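Chaperone CupB2 (Pseudomonas aeruginosa, PDB 3Q48) probably acts as a periplasmic folding chaperone for fimbrial subunits, helping pilus-type surface fibres to assemble. Local coordinates at residues Asp109-Phe114 against Pro182-Phe187. Sequence-based numbering, arbitrary orientation.
Sequences DRESLF and PYYVSF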
ATOM      1  N   ASP A 109      14.920  -7.486   7.808  1.00 39.27           N
ATOM      2  CA  ASP A 109      14.061  -7.895   8.951  1.00 38.69           C
ATOM      3  C   ASP A 109      12.658  -7.249   8.948  1.00 36.04           C
ATOM      4  O   ASP A 109      11.907  -7.363   9.926  1.00 34.55           O
ATOM      5  CB  ASP A 109      14.715  -7.427  10.247  1.00 40.10           C
ATOM      6  CG  ASP A 109      14.648  -5.912  10.381  1.00 41.20           C
ATOM      7  OD1 ASP A 109      15.055  -5.218   9.420  1.00 44.08           O
ATOM      8  OD2 ASP A 109      14.185  -5.419  11.415  1.00 42.88           O
ATOM      9  N   ARG A 110      12.354  -6.527   7.872  1.00 34.58           N
ATOM     10  CA  ARG A 110      11.095  -5.818   7.722  1.00 33.09           C
ATOM     11  C   ARG A 110      10.827  -5.490   6.269  1.00 31.94           C
ATOM     12  O   ARG A 110      11.743  -5.413   5.446  1.00 32.84           O
ATOM     13  CB  ARG A 110      11.051  -4.543   8.594  1.00 32.56           C
ATOM     14  CG  ARG A 110      12.061  -3.482   8.190  1.00 34.13           C
ATOM     15  CD  ARG A 110      12.241  -2.466   9.308  1.00 35.50           C
ATOM     16  NE  ARG A 110      13.082  -2.986  10.406  1.00 38.73           N
ATOM     17  CZ  ARG A 110      13.161  -2.421  11.611  1.00 39.52           C
ATOM     18  NH1 ARG A 110      12.449  -1.318  11.877  1.00 37.96           N
ATOM     19  NH2 ARG A 110      13.938  -2.959  12.545  1.00 39.66           N
ATOM     20  N   GLU A 111       9.546  -5.322   5.962  1.00 30.88           N
ATOM     21  CA  GLU A 111       9.103  -4.893   4.646  1.00 29.35           C
ATOM     22  C   GLU A 111       9.693  -3.514   4.362  1.00 29.10           C
ATOM     23  O   GLU A 111       9.920  -2.699   5.285  1.00 28.92           O
ATOM     24  CB  GLU A 111       7.564  -4.839   4.628  1.00 27.15           C
ATOM     25  CG  GLU A 111       6.945  -6.160   4.245  1.00 27.49           C
ATOM     26  CD  GLU A 111       5.402  -6.147   4.196  1.00 29.52           C
ATOM     27  OE1 GLU A 111       4.732  -5.246   4.818  1.00 27.59           O
ATOM     28  OE2 GLU A 111       4.871  -7.071   3.539  1.00 26.37           O
ATOM     29  N   SER A 112       9.957  -3.267   3.086  1.00 29.55           N
ATOM     30  CA  SER A 112      10.185  -1.886   2.585  1.00 29.08           C
ATOM     31  C   SER A 112       9.036  -1.400   1.691  1.00 27.57           C
ATOM     32  O   SER A 112       8.397  -2.182   0.967  1.00 25.13           O
ATOM     33  CB  SER A 112      11.504  -1.778   1.870  1.00 29.25           C
ATOM     34  OG  SER A 112      12.545  -1.888   2.830  1.00 32.39           O
ATOM     35  N   LEU A 113       8.775  -0.101   1.806  1.00 27.54           N
ATOM     36  CA  LEU A 113       7.678   0.547   1.106  1.00 26.56           C
ATOM     37  C   LEU A 113       8.142   1.455  -0.053  1.00 25.92           C
ATOM     38  O   LEU A 113       8.942   2.375   0.149  1.00 25.76           O
ATOM     39  CB  LEU A 113       6.895   1.341   2.105  1.00 26.49           C
ATOM     40  CG  LEU A 113       5.752   2.134   1.505  1.00 27.47           C
ATOM     41  CD1 LEU A 113       4.642   1.256   0.854  1.00 23.24           C
ATOM     42  CD2 LEU A 113       5.281   3.037   2.658  1.00 27.83           C
ATOM     43  N   PHE A 114       7.655   1.139  -1.256  1.00 24.76           N
ATOM     44  CA  PHE A 114       7.845   1.933  -2.470  1.00 24.63           C
ATOM     45  C   PHE A 114       6.490   2.263  -3.120  1.00 24.68           C
ATOM     46  O   PHE A 114       5.423   1.766  -2.690  1.00 24.84           O
ATOM     47  CB  PHE A 114       8.758   1.196  -3.433  1.00 25.33           C
ATOM     48  CG  PHE A 114      10.180   1.045  -2.916  1.00 26.07           C
ATOM     49  CD1 PHE A 114      11.136   2.020  -3.182  1.00 27.25           C
ATOM     50  CD2 PHE A 114      10.541  -0.041  -2.136  1.00 26.22           C
ATOM     51  CE1 PHE A 114      12.450   1.909  -2.706  1.00 27.48           C
ATOM     52  CE2 PHE A 114      11.891  -0.167  -1.625  1.00 29.42           C
ATOM     53  CZ  PHE A 114      12.828   0.808  -1.933  1.00 28.19           C
ATOM     54  N   PRO A 182       6.944  -6.897  11.672  1.00 27.75           N
ATOM     55  CA  PRO A 182       7.779  -6.408  10.543  1.00 27.52           C
ATOM     56  C   PRO A 182       7.039  -5.869   9.327  1.00 26.45           C
ATOM     57  O   PRO A 182       7.696  -5.448   8.367  1.00 27.78           O
ATOM     58  CB  PRO A 182       8.706  -7.618  10.189  1.00 28.42           C
ATOM     59  CG  PRO A 182       8.075  -8.855  10.836  1.00 28.52           C
ATOM     60  CD  PRO A 182       7.079  -8.358  11.913  1.00 27.80           C
ATOM     61  N   TYR A 183       5.695  -5.813   9.372  1.00 26.05           N
ATOM     62  CA  TYR A 183       4.844  -5.571   8.195  1.00 23.29           C
ATOM     63  C   TYR A 183       4.166  -4.233   8.272  1.00 23.45           C
ATOM     64  O   TYR A 183       3.790  -3.783   9.341  1.00 24.10           O
ATOM     65  CB  TYR A 183       3.754  -6.622   8.110  1.00 22.99           C
ATOM     66  CG  TYR A 183       4.262  -8.014   8.180  1.00 22.66           C
ATOM     67  CD1 TYR A 183       4.720  -8.662   7.029  1.00 22.79           C
ATOM     68  CD2 TYR A 183       4.298  -8.703   9.404  1.00 21.77           C
ATOM     69  CE1 TYR A 183       5.234  -9.984   7.075  1.00 21.80           C
ATOM     70  CE2 TYR A 183       4.824  -9.984   9.468  1.00 23.24           C
ATOM     71  CZ  TYR A 183       5.279 -10.617   8.305  1.00 25.74           C
ATOM     72  OH  TYR A 183       5.773 -11.903   8.400  1.00 33.11           O
ATOM     73  N   TYR A 184       3.962  -3.600   7.131  1.00 22.27           N
ATOM     74  CA  TYR A 184       3.043  -2.476   7.093  1.00 22.04           C
ATOM     75  C   TYR A 184       1.662  -3.041   7.378  1.00 22.75           C
ATOM     76  O   TYR A 184       1.368  -4.220   7.052  1.00 23.86           O
ATOM     77  CB  TYR A 184       3.106  -1.757   5.717  1.00 20.76           C
ATOM     78  CG  TYR A 184       4.400  -0.947   5.570  1.00 19.36           C
ATOM     79  CD1 TYR A 184       4.435   0.405   5.899  1.00 18.59           C
ATOM     80  CD2 TYR A 184       5.592  -1.558   5.161  1.00 17.45           C
ATOM     81  CE1 TYR A 184       5.650   1.133   5.810  1.00 22.05           C
ATOM     82  CE2 TYR A 184       6.773  -0.863   5.061  1.00 19.25           C
ATOM     83  CZ  TYR A 184       6.804   0.480   5.397  1.00 22.16           C
ATOM     84  OH  TYR A 184       7.994   1.171   5.332  1.00 25.30           O
ATOM     85  N   VAL A 185       0.817  -2.246   8.017  1.00 22.83           N
ATOM     86  CA  VAL A 185      -0.559  -2.640   8.171  1.00 21.71           C
ATOM     87  C   VAL A 185      -1.340  -1.479   7.666  1.00 21.85           C
ATOM     88  O   VAL A 185      -1.188  -0.387   8.168  1.00 23.97           O
ATOM     89  CB  VAL A 185      -0.866  -2.969   9.657  1.00 23.43           C
ATOM     90  CG1 VAL A 185      -2.469  -3.248   9.910  1.00 22.38           C
ATOM     91  CG2 VAL A 185       0.004  -4.138  10.100  1.00 19.95           C
ATOM     92  N   SER A 186      -2.138  -1.688   6.637  1.00 21.66           N
ATOM     93  CA  SER A 186      -2.961  -0.610   6.058  1.00 22.18           C
ATOM     94  C   SER A 186      -4.393  -0.707   6.538  1.00 22.16           C
ATOM     95  O   SER A 186      -5.003  -1.772   6.432  1.00 22.25           O
ATOM     96  CB  SER A 186      -2.942  -0.688   4.522  1.00 21.60           C
ATOM     97  OG  SER A 186      -1.601  -0.575   4.090  1.00 23.78           O
ATOM     98  N   PHE A 187      -4.913   0.393   7.058  1.00 22.39           N
ATOM     99  CA  PHE A 187      -6.279   0.447   7.561  1.00 23.96           C
ATOM    100  C   PHE A 187      -7.226   1.106   6.562  1.00 24.45           C
ATOM    101  O   PHE A 187      -6.966   2.254   6.151  1.00 25.89           O
ATOM    102  CB  PHE A 187      -6.360   1.269   8.854  1.00 23.78           C
ATOM    103  CG  PHE A 187      -5.429   0.815   9.929  1.00 24.07           C
ATOM    104  CD1 PHE A 187      -5.792  -0.210  10.797  1.00 23.42           C
ATOM    105  CD2 PHE A 187      -4.203   1.466  10.125  1.00 25.32           C
ATOM    106  CE1 PHE A 187      -4.913  -0.627  11.804  1.00 24.33           C
ATOM    107  CE2 PHE A 187      -3.328   1.065  11.145  1.00 24.51           C
ATOM    108  CZ  PHE A 187      -3.682   0.023  11.982  1.00 24.67           C
TER
HETATM  109  O   HOH W   1       9.981   0.294   6.926  1.00 28.72           O
HETATM  110  O   HOH W   2      10.251   1.371   3.559  1.00 24.08           O
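Two torsions bring Glu-111 and Tyr-184 together. In Glu-111, CG lies beside the backbone N and anti to the carbonyl carbon (chi1 -88°), and the chain runs on extended, carrying the carboxylate across to the backbone of 182-187. Tyr-184 also has CG anti to its carbonyl carbon (chi1 -73°), which places Glu-111 CB at its ring edge, in plane, and Leu-113 CG over one face, offset toward the rim. Two hydrogen bonds join the segments at Glu-111. Its N-H gives a fairly straight bond to Pro-182 O (3.0 Å), while its OE1 takes a somewhat bent one from the backbone N-H of Tyr-184 (2.9 Å), met nearly along the C-O axis. Glutamate suits this place because its chain is long enough to span the gap and its second oxygen, OE2, at the edge of the Tyr-183 ring, is left for a salt bridge with Arg-145. The carboxylate stands almost perpendicular to that ring, 84° between planes. The compact ring of Pro-182 sets its CB 3.2 Å from Asp-109 O. The branched, apolar Leu-113 covers part of the Tyr-184 ring, crossing it at about a right angle: Leu-113 CB comes to 3.4 Å from Tyr-184 CZ. Tyrosine fits by being apolar along the ring and polar at the tip, where OH is hydrogen-bonded to two waters, one accepting from Leu-113 N (2.7 Å), the other giving a weak bond to Glu-111 O. Met-205 also packs on both Leu-113 and Tyr-184. The contact thus joins the two immunoglobulin-like domains of a PapD-type chaperone near the hinge of the boomerang. A buried carboxylate shared between an arginine and a backbone N-H would probably stay ionised, and its directional bonds would be expected to restrain the domains' relative setting.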